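Alpha-aminoadipate/glutamate carrier protein LysW (Sulfolobus tokodaii, PDB 3VPB) carries the substrates of lysine and arginine biosynthesis as covalently bound amino acids while they are converted stepwise to lysine and ornithine. Local coordinates at residues Lys5-Val13 with Val25-Leu33; Val13-Glu23 with Glu34-Leu44. All coordinates share one frame; numbering follows the deposited sequence.

Contact 1 (Lys5-Val13 with Val25-Leu33). With ZN (zinc ion), chain B.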
loop_
_atom_site.group_PDB
_atom_site.type_symbol
_atom_site.label_atom_id
_atom_site.label_comp_id
_atom_site.label_asym_id
_atom_site.label_seq_id
_atom_site.Cartn_x
_atom_site.Cartn_y
_atom_site.Cartn_z
ATOM N N LYS E 5 -15.941 -11.827 26.382
ATOM C CA LYS E 5 -16.610 -12.088 25.105
ATOM C C LYS E 5 -15.730 -11.685 23.925
ATOM O O LYS E 5 -15.117 -10.612 23.923
ATOM C CB LYS E 5 -17.967 -11.391 25.025
ATOM C CG LYS E 5 -19.073 -12.075 25.837
ATOM C CD LYS E 5 -19.427 -13.435 25.266
ATOM C CE LYS E 5 -20.899 -13.753 25.476
ATOM N NZ LYS E 5 -21.756 -12.849 24.635
ATOM N N CYS E 6 -15.666 -12.570 22.932
ATOM C CA CYS E 6 -14.971 -12.292 21.675
ATOM C C CYS E 6 -15.686 -11.189 20.877
ATOM O O CYS E 6 -16.872 -11.315 20.575
ATOM C CB CYS E 6 -14.871 -13.578 20.860
ATOM S SG CYS E 6 -13.994 -13.404 19.305
ATOM N N PRO E 7 -14.969 -10.108 20.528
ATOM C CA PRO E 7 -15.559 -8.982 19.803
ATOM C C PRO E 7 -15.881 -9.339 18.347
ATOM O O PRO E 7 -16.440 -8.517 17.609
ATOM C CB PRO E 7 -14.452 -7.928 19.853
ATOM C CG PRO E 7 -13.198 -8.710 19.894
ATOM C CD PRO E 7 -13.514 -9.947 20.696
ATOM N N VAL E 8 -15.534 -10.562 17.953
ATOM C CA VAL E 8 -15.679 -11.022 16.575
ATOM C C VAL E 8 -16.833 -12.006 16.450
ATOM O O VAL E 8 -17.708 -11.817 15.601
ATOM C CB VAL E 8 -14.363 -11.645 16.051
ATOM C CG1 VAL E 8 -14.570 -12.325 14.686
ATOM C CG2 VAL E 8 -13.281 -10.585 15.970
ATOM N N CYS E 9 -16.839 -13.039 17.297
ATOM C CA CYS E 9 -17.835 -14.112 17.218
ATOM C C CYS E 9 -18.806 -14.202 18.400
ATOM O O CYS E 9 -19.773 -14.976 18.355
ATOM C CB CYS E 9 -17.146 -15.465 17.033
ATOM S SG CYS E 9 -16.357 -16.150 18.512
ATOM N N ASN E 10 -18.530 -13.438 19.460
ATOM C CA ASN E 10 -19.351 -13.453 20.683
ATOM C C ASN E 10 -19.295 -14.767 21.458
ATOM O O ASN E 10 -20.073 -15.000 22.389
ATOM C CB ASN E 10 -20.798 -13.037 20.380
ATOM C CG ASN E 10 -20.898 -11.603 19.925
ATOM O OD1 ASN E 10 -21.866 -11.206 19.275
ATOM N ND2 ASN E 10 -19.885 -10.802 20.265
ATOM N N GLY E 11 -18.354 -15.619 21.079
ATOM C CA GLY E 11 -18.077 -16.825 21.833
ATOM C C GLY E 11 -17.465 -16.455 23.174
ATOM O O GLY E 11 -17.188 -15.285 23.449
ATOM N N ASP E 12 -17.266 -17.456 24.018
ATOM C CA ASP E 12 -16.643 -17.216 25.301
ATOM C C ASP E 12 -15.140 -17.411 25.176
ATOM O O ASP E 12 -14.675 -18.402 24.602
ATOM C CB ASP E 12 -17.267 -18.098 26.397
ATOM C CG ASP E 12 -18.524 -17.472 27.013
ATOM O OD1 ASP E 12 -18.903 -16.344 26.629
ATOM O OD2 ASP E 12 -19.134 -18.104 27.904
ATOM N N VAL E 13 -14.380 -16.445 25.692
ATOM C CA VAL E 13 -12.922 -16.544 25.689
ATOM C C VAL E 13 -12.378 -16.608 27.114
ATOM O O VAL E 13 -12.609 -15.705 27.927
ATOM C CB VAL E 13 -12.243 -15.369 24.940
ATOM C CG1 VAL E 13 -10.756 -15.653 24.739
ATOM C CG2 VAL E 13 -12.922 -15.104 23.606
ATOM N N VAL E 25 -4.277 -12.952 22.316
ATOM C CA VAL E 25 -4.913 -14.271 22.485
ATOM C C VAL E 25 -5.636 -14.683 21.197
ATOM O O VAL E 25 -6.277 -13.854 20.536
ATOM C CB VAL E 25 -5.883 -14.342 23.718
ATOM C CG1 VAL E 25 -5.177 -13.902 24.996
ATOM C CG2 VAL E 25 -7.140 -13.513 23.519
ATOM N N GLU E 26 -5.526 -15.962 20.849
ATOM C CA GLU E 26 -6.165 -16.484 19.656
ATOM C C GLU E 26 -7.493 -17.114 20.010
ATOM O O GLU E 26 -7.601 -17.825 21.010
ATOM C CB GLU E 26 -5.283 -17.537 18.994
ATOM C CG GLU E 26 -4.059 -16.967 18.321
ATOM C CD GLU E 26 -3.970 -17.368 16.862
ATOM O OE1 GLU E 26 -3.043 -16.878 16.177
ATOM O OE2 GLU E 26 -4.835 -18.163 16.403
ATOM N N HIS E 27 -8.517 -16.839 19.213
ATOM C CA HIS E 27 -9.790 -17.477 19.447
ATOM C C HIS E 27 -10.137 -18.437 18.323
ATOM O O HIS E 27 -9.651 -18.288 17.200
ATOM C CB HIS E 27 -10.906 -16.455 19.673
ATOM C CG HIS E 27 -12.092 -17.034 20.370
ATOM N ND1 HIS E 27 -13.385 -16.847 19.928
ATOM C CD2 HIS E 27 -12.176 -17.852 21.449
ATOM C CE1 HIS E 27 -14.217 -17.488 20.733
ATOM N NE2 HIS E 27 -13.509 -18.113 21.656
ATOM N N GLU E 28 -10.996 -19.403 18.645
ATOM C CA GLU E 28 -11.312 -20.533 17.753
ATOM C C GLU E 28 -12.061 -20.117 16.481
ATOM O O GLU E 28 -12.155 -20.889 15.534
ATOM C CB GLU E 28 -12.111 -21.602 18.512
ATOM C CG GLU E 28 -13.171 -21.005 19.445
ATOM C CD GLU E 28 -14.264 -21.977 19.855
ATOM O OE1 GLU E 28 -15.427 -21.524 19.951
ATOM O OE2 GLU E 28 -13.967 -23.174 20.090
ATOM N N CYS E 29 -12.584 -18.898 16.480
ATOM C CA CYS E 29 -13.253 -18.327 15.307
ATOM C C CYS E 29 -12.286 -17.917 14.185
ATOM O O CYS E 29 -12.715 -17.642 13.062
ATOM C CB CYS E 29 -14.078 -17.113 15.726
ATOM S SG CYS E 29 -13.109 -15.758 16.420
ATOM N N GLY E 30 -10.996 -17.844 14.505
ATOM C CA GLY E 30 -9.970 -17.393 13.564
ATOM C C GLY E 30 -9.443 -15.992 13.856
ATOM O O GLY E 30 -8.527 -15.513 13.183
ATOM N N ALA E 31 -10.022 -15.326 14.854
ATOM C CA ALA E 31 -9.609 -13.967 15.195
ATOM C C ALA E 31 -8.400 -13.976 16.122
ATOM O O ALA E 31 -8.254 -14.852 16.987
ATOM C CB ALA E 31 -10.757 -13.186 15.826
ATOM N N GLN E 32 -7.524 -13.005 15.899
ATOM C CA GLN E 32 -6.446 -12.689 16.817
ATOM C C GLN E 32 -6.920 -11.483 17.606
ATOM O O GLN E 32 -7.438 -10.529 17.017
ATOM C CB GLN E 32 -5.177 -12.353 16.047
ATOM C CG GLN E 32 -4.311 -13.572 15.697
ATOM C CD GLN E 32 -3.230 -13.825 16.728
ATOM O OE1 GLN E 32 -2.042 -13.579 16.483
ATOM N NE2 GLN E 32 -3.635 -14.294 17.906
ATOM N N LEU E 33 -6.764 -11.544 18.930
ATOM C CA LEU E 33 -7.363 -10.568 19.835
ATOM C C LEU E 33 -6.297 -9.996 20.755
ATOM O O LEU E 33 -5.301 -10.657 21.037
ATOM C CB LEU E 33 -8.486 -11.219 20.672
ATOM C CG LEU E 33 -9.600 -11.933 19.880
ATOM C CD1 LEU E 33 -10.539 -12.767 20.792
ATOM C CD2 LEU E 33 -10.394 -10.950 19.042
HETATM ZN ZN ZN B . -14.134 -15.469 18.488
#

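Contact 2 (Val13-Glu23 with Glu34-Leu44)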
loop_
_atom_site.group_PDB
_atom_site.type_symbol
_atom_site.label_atom_id
_atom_site.label_comp_id
_atom_site.label_asym_id
_atom_site.label_seq_id
_atom_site.Cartn_x
_atom_site.Cartn_y
_atom_site.Cartn_z
ATOM N N VAL E 13 -14.380 -16.445 25.692
ATOM C CA VAL E 13 -12.922 -16.544 25.689
ATOM C C VAL E 13 -12.378 -16.608 27.114
ATOM O O VAL E 13 -12.609 -15.705 27.927
ATOM C CB VAL E 13 -12.243 -15.369 24.940
ATOM C CG1 VAL E 13 -10.756 -15.653 24.739
ATOM C CG2 VAL E 13 -12.922 -15.104 23.606
ATOM N N ASN E 14 -11.640 -17.676 27.395
ATOM C CA ASN E 14 -11.048 -17.862 28.699
ATOM C C ASN E 14 -9.654 -17.269 28.696
ATOM O O ASN E 14 -8.737 -17.795 28.072
ATOM C CB ASN E 14 -11.055 -19.342 29.096
ATOM C CG ASN E 14 -12.457 -19.935 29.092
ATOM O OD1 ASN E 14 -13.381 -19.396 29.714
ATOM N ND2 ASN E 14 -12.626 -21.047 28.379
ATOM N N VAL E 15 -9.529 -16.144 29.383
ATOM C CA VAL E 15 -8.285 -15.394 29.455
ATOM C C VAL E 15 -7.585 -15.714 30.787
ATOM O O VAL E 15 -8.173 -15.532 31.854
ATOM C CB VAL E 15 -8.563 -13.875 29.300
ATOM C CG1 VAL E 15 -7.313 -13.036 29.571
ATOM C CG2 VAL E 15 -9.120 -13.578 27.916
ATOM N N PRO E 16 -6.327 -16.202 30.723
ATOM C CA PRO E 16 -5.600 -16.613 31.938
ATOM C C PRO E 16 -5.345 -15.463 32.925
ATOM O O PRO E 16 -5.368 -14.292 32.533
ATOM C CB PRO E 16 -4.270 -17.154 31.389
ATOM C CG PRO E 16 -4.136 -16.578 30.015
ATOM C CD PRO E 16 -5.531 -16.416 29.498
ATOM N N ASP E 17 -5.105 -15.798 34.197
ATOM C CA ASP E 17 -4.735 -14.783 35.195
ATOM C C ASP E 17 -3.337 -14.241 34.889
ATOM O O ASP E 17 -2.952 -13.164 35.354
ATOM C CB ASP E 17 -4.814 -15.347 36.621
ATOM C CG ASP E 17 -6.234 -15.700 37.029
ATOM O OD1 ASP E 17 -7.005 -16.194 36.177
ATOM O OD2 ASP E 17 -6.587 -15.488 38.211
ATOM N N ASP E 18 -2.599 -15.010 34.091
ATOM C CA ASP E 18 -1.293 -14.624 33.568
ATOM C C ASP E 18 -1.378 -13.312 32.768
ATOM O O ASP E 18 -0.511 -12.438 32.902
ATOM C CB ASP E 18 -0.747 -15.764 32.689
ATOM C CG ASP E 18 0.769 -15.737 32.555
ATOM O OD1 ASP E 18 1.453 -15.314 33.515
ATOM O OD2 ASP E 18 1.282 -16.157 31.489
ATOM N N ALA E 19 -2.443 -13.171 31.976
ATOM C CA ALA E 19 -2.601 -12.058 31.030
ATOM C C ALA E 19 -2.497 -10.627 31.578
ATOM O O ALA E 19 -3.101 -10.270 32.594
ATOM C CB ALA E 19 -3.885 -12.220 30.225
ATOM N N LEU E 20 -1.701 -9.829 30.871
ATOM C CA LEU E 20 -1.572 -8.390 31.069
ATOM C C LEU E 20 -2.253 -7.682 29.903
ATOM O O LEU E 20 -2.332 -8.243 28.804
ATOM C CB LEU E 20 -0.090 -7.991 31.103
ATOM C CG LEU E 20 0.661 -7.739 32.420
ATOM C CD1 LEU E 20 0.381 -6.330 32.971
ATOM C CD2 LEU E 20 0.348 -8.795 33.478
ATOM N N PRO E 21 -2.778 -6.464 30.137
ATOM C CA PRO E 21 -3.237 -5.618 29.033
ATOM C C PRO E 21 -2.173 -5.478 27.936
ATOM O O PRO E 21 -1.020 -5.170 28.237
ATOM C CB PRO E 21 -3.499 -4.265 29.709
ATOM C CG PRO E 21 -3.555 -4.543 31.195
ATOM C CD PRO E 21 -3.306 -5.996 31.432
ATOM N N GLY E 22 -2.561 -5.734 26.686
ATOM C CA GLY E 22 -1.659 -5.654 25.526
ATOM C C GLY E 22 -1.219 -7.010 24.982
ATOM O O GLY E 22 -0.623 -7.087 23.911
ATOM N N GLU E 23 -1.487 -8.075 25.736
ATOM C CA GLU E 23 -1.173 -9.439 25.306
ATOM C C GLU E 23 -2.134 -9.921 24.233
ATOM O O GLU E 23 -3.266 -9.476 24.173
ATOM C CB GLU E 23 -1.227 -10.404 26.478
ATOM C CG GLU E 23 -0.004 -10.377 27.347
ATOM C CD GLU E 23 0.062 -11.566 28.254
ATOM O OE1 GLU E 23 0.471 -12.661 27.799
ATOM O OE2 GLU E 23 -0.291 -11.396 29.436
ATOM N N GLU E 34 -6.506 -8.765 21.209
ATOM C CA GLU E 34 -5.617 -8.132 22.169
ATOM C C GLU E 34 -6.393 -7.863 23.446
ATOM O O GLU E 34 -7.522 -7.379 23.392
ATOM C CB GLU E 34 -5.120 -6.811 21.603
ATOM C CG GLU E 34 -3.904 -6.238 22.303
ATOM C CD GLU E 34 -3.057 -5.406 21.346
ATOM O OE1 GLU E 34 -1.854 -5.218 21.629
ATOM O OE2 GLU E 34 -3.600 -4.943 20.303
ATOM N N VAL E 35 -5.804 -8.156 24.599
ATOM C CA VAL E 35 -6.475 -7.736 25.834
ATOM C C VAL E 35 -6.177 -6.261 26.139
ATOM O O VAL E 35 -5.081 -5.759 25.847
ATOM C CB VAL E 35 -6.333 -8.749 27.059
ATOM C CG1 VAL E 35 -5.489 -9.980 26.741
ATOM C CG2 VAL E 35 -5.967 -8.067 28.391
ATOM N N TYR E 36 -7.184 -5.554 26.653
ATOM C CA TYR E 36 -7.010 -4.159 27.045
ATOM C C TYR E 36 -7.840 -3.873 28.292
ATOM O O TYR E 36 -8.696 -4.670 28.674
ATOM C CB TYR E 36 -7.359 -3.197 25.890
ATOM C CG TYR E 36 -8.831 -3.079 25.560
ATOM C CD1 TYR E 36 -9.576 -1.970 25.987
ATOM C CD2 TYR E 36 -9.478 -4.056 24.805
ATOM C CE1 TYR E 36 -10.935 -1.850 25.678
ATOM C CE2 TYR E 36 -10.832 -3.938 24.480
ATOM C CZ TYR E 36 -11.550 -2.831 24.923
ATOM O OH TYR E 36 -12.884 -2.718 24.629
ATOM N N ASN E 37 -7.561 -2.737 28.921
ATOM C CA ASN E 37 -8.296 -2.309 30.099
ATOM C C ASN E 37 -9.353 -1.270 29.744
ATOM O O ASN E 37 -9.075 -0.297 29.046
ATOM C CB ASN E 37 -7.337 -1.746 31.146
ATOM C CG ASN E 37 -8.064 -1.157 32.341
ATOM O OD1 ASN E 37 -8.867 -1.826 32.988
ATOM N ND2 ASN E 37 -7.785 0.106 32.633
ATOM N N ASP E 38 -10.570 -1.508 30.210
ATOM C CA ASP E 38 -11.673 -0.579 30.036
ATOM C C ASP E 38 -12.209 -0.314 31.447
ATOM O O ASP E 38 -13.026 -1.080 31.948
ATOM C CB ASP E 38 -12.722 -1.231 29.119
ATOM C CG ASP E 38 -13.708 -0.230 28.525
ATOM O OD1 ASP E 38 -14.585 0.257 29.262
ATOM O OD2 ASP E 38 -13.627 0.042 27.310
ATOM N N HIS E 39 -11.718 0.748 32.094
ATOM C CA HIS E 39 -12.077 1.085 33.485
ATOM C C HIS E 39 -11.575 -0.018 34.431
ATOM O O HIS E 39 -10.380 -0.208 34.577
ATOM C CB HIS E 39 -13.601 1.291 33.625
ATOM C CG HIS E 39 -14.015 2.077 34.839
ATOM N ND1 HIS E 39 -15.173 2.830 34.875
ATOM C CD2 HIS E 39 -13.435 2.225 36.054
ATOM C CE1 HIS E 39 -15.281 3.413 36.057
ATOM N NE2 HIS E 39 -14.243 3.057 36.794
ATOM N N GLY E 40 -12.494 -0.749 35.055
ATOM C CA GLY E 40 -12.136 -1.859 35.922
ATOM C C GLY E 40 -12.292 -3.207 35.256
ATOM O O GLY E 40 -12.265 -4.227 35.938
ATOM N N ARG E 41 -12.437 -3.201 33.923
ATOM C CA ARG E 41 -12.687 -4.417 33.148
ATOM C C ARG E 41 -11.514 -4.747 32.232
ATOM O O ARG E 41 -10.922 -3.849 31.626
ATOM C CB ARG E 41 -13.930 -4.244 32.264
ATOM C CG ARG E 41 -15.260 -4.490 32.932
ATOM C CD ARG E 41 -16.415 -4.258 31.954
ATOM N NE ARG E 41 -16.406 -2.893 31.432
ATOM C CZ ARG E 41 -16.731 -1.823 32.145
ATOM N NH1 ARG E 41 -17.096 -1.955 33.416
ATOM N NH2 ARG E 41 -16.690 -0.621 31.598
ATOM N N LEU E 42 -11.195 -6.028 32.130
ATOM C CA LEU E 42 -10.371 -6.484 31.045
ATOM C C LEU E 42 -11.363 -6.706 29.915
ATOM O O LEU E 42 -12.503 -7.092 30.158
ATOM C CB LEU E 42 -9.681 -7.782 31.400
ATOM C CG LEU E 42 -8.179 -7.810 31.652
ATOM C CD1 LEU E 42 -7.598 -6.531 32.310
ATOM C CD2 LEU E 42 -7.817 -9.078 32.428
ATOM N N ALA E 43 -10.951 -6.408 28.693
ATOM C CA ALA E 43 -11.812 -6.643 27.551
ATOM C C ALA E 43 -10.940 -7.079 26.379
ATOM O O ALA E 43 -9.707 -7.039 26.458
ATOM C CB ALA E 43 -12.597 -5.376 27.213
ATOM N N LEU E 44 -11.580 -7.515 25.300
ATOM C CA LEU E 44 -10.846 -7.991 24.136
ATOM C C LEU E 44 -11.222 -7.178 22.912
ATOM O O LEU E 44 -12.402 -6.930 22.674
ATOM C CB LEU E 44 -11.185 -9.450 23.901
ATOM C CG LEU E 44 -10.740 -10.476 24.944
ATOM C CD1 LEU E 44 -11.376 -11.820 24.688
ATOM C CD2 LEU E 44 -9.225 -10.604 24.948
#

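Contact 1 (Lys5-Val13 with Val25-Leu33)
His27 turns its imidazole edge-on to Cys9 SG and flat against Val13, and in that attitude its ND1 meets the zinc ion at 2.1 Å. Its CG stands anti to the backbone N (chi1 -160°), which carries the ring across to the segment Lys5-Val13. Val13 CG2 sits over one face as a CH-pi contact, 3.6 Å from the ring centroid, and Glu28 CG packs against the opposite face, so aliphatic carbons, each offset toward the rim, lie on both faces. The second ring nitrogen, NE2, donates to Asp12 O at 3.2 Å; the bond is bent (138°) and the donor stands above the carbonyl plane, but together with the zinc bond at ND1 it limits how the ring can turn. Cys6, Cys9 and Cys29 complete the site through their SG atoms. Cys6 SG also accepts N-H groups from Val8 and Cys9, Cys9 SG one from Gly11 and Cys29 SG one from Ala31, bonds that probably spread the negative charge of the thiolates. Beside the metal, Val8 CG2 meets Ala31 CB at 3.6 Å. Leu33 CD2 rests 3.7 Å from Pro7 CD, and its CD1 3.8 Å from Cys6 SG. Were Leu33 cut back to an alanine, Pro7 and the Cys6 sulfur would probably lose this apolar neighbour. Two loops gripping one zinc through three cysteines and a histidine mark the TFIIB-type zinc ribbon.

Contact 2 (Val13-Glu23 with Glu34-Leu44)
Gly22 N gives its hydrogen to Val35 O at 2.7 Å, the shorter of two backbone bonds that tie the turn Leu20-Glu23 to strand 32-38 through Val35. In the other, Val35 N points nearly straight at Glu23 O, 2.9 Å away with an N-H...O angle of 164°. Glu23 O also receives a CA-H...O contact from Glu34, so this one carbonyl is approached by two neighbouring residues of the strand. The turn is of type II, and Gly22 suits its third position: with phi 105° a side chain would jam against the preceding carbonyl. Pro21, ahead of it, has the restricted phi that suits the second position. Just before the turn, Asp18 forms a salt bridge with Lys15 of the putative acetylornithine deacetylase chain.

Val35 wedges its two methyls beneath the turn. With chi1 at 1°, away from any staggered position, CG2 lies 3.7 Å from Leu20 O, and CG1 faces Ala19 CB at 4.4 Å. Further out, Pro21 CD touches Leu42 CD1, also at 4.4 Å. On the inner side the branched tip of Leu44 fits the valines of strand 12-15: its CD1 lies against Val13 CB at 3.7 Å, and CD2 reaches Val15 CG2. Leu44 also touches Leu4 of strand 2-5 and Val25 of strand 24-26. The contact thus lays strand 12-15 and the loop after it against the hairpin of strands 32-38 and 41-46.

Overall arrangement
Contact 1 and contact 2 have centres about 13 Å apart and lie on opposite sides of the chain's centre. Their segments alternate along the sequence: 5-13, 13-23, 25-33, then 34-44, with Val13 belonging to both. Each contact brings the N-terminal half, with its hairpin of strands 2-5 and 12-15, against the three-stranded antiparallel sheet 24-26, 32-38 and 41-46. Contact 1 does so at the zinc end, contact 2 at the far end through apolar packing and the turn before strand 24-26. Leu44 bridges them, touching Pro7 and Leu33 of contact 1. A small globular domain without helices is thereby held together, with the zinc site at one end and apolar packing at the other.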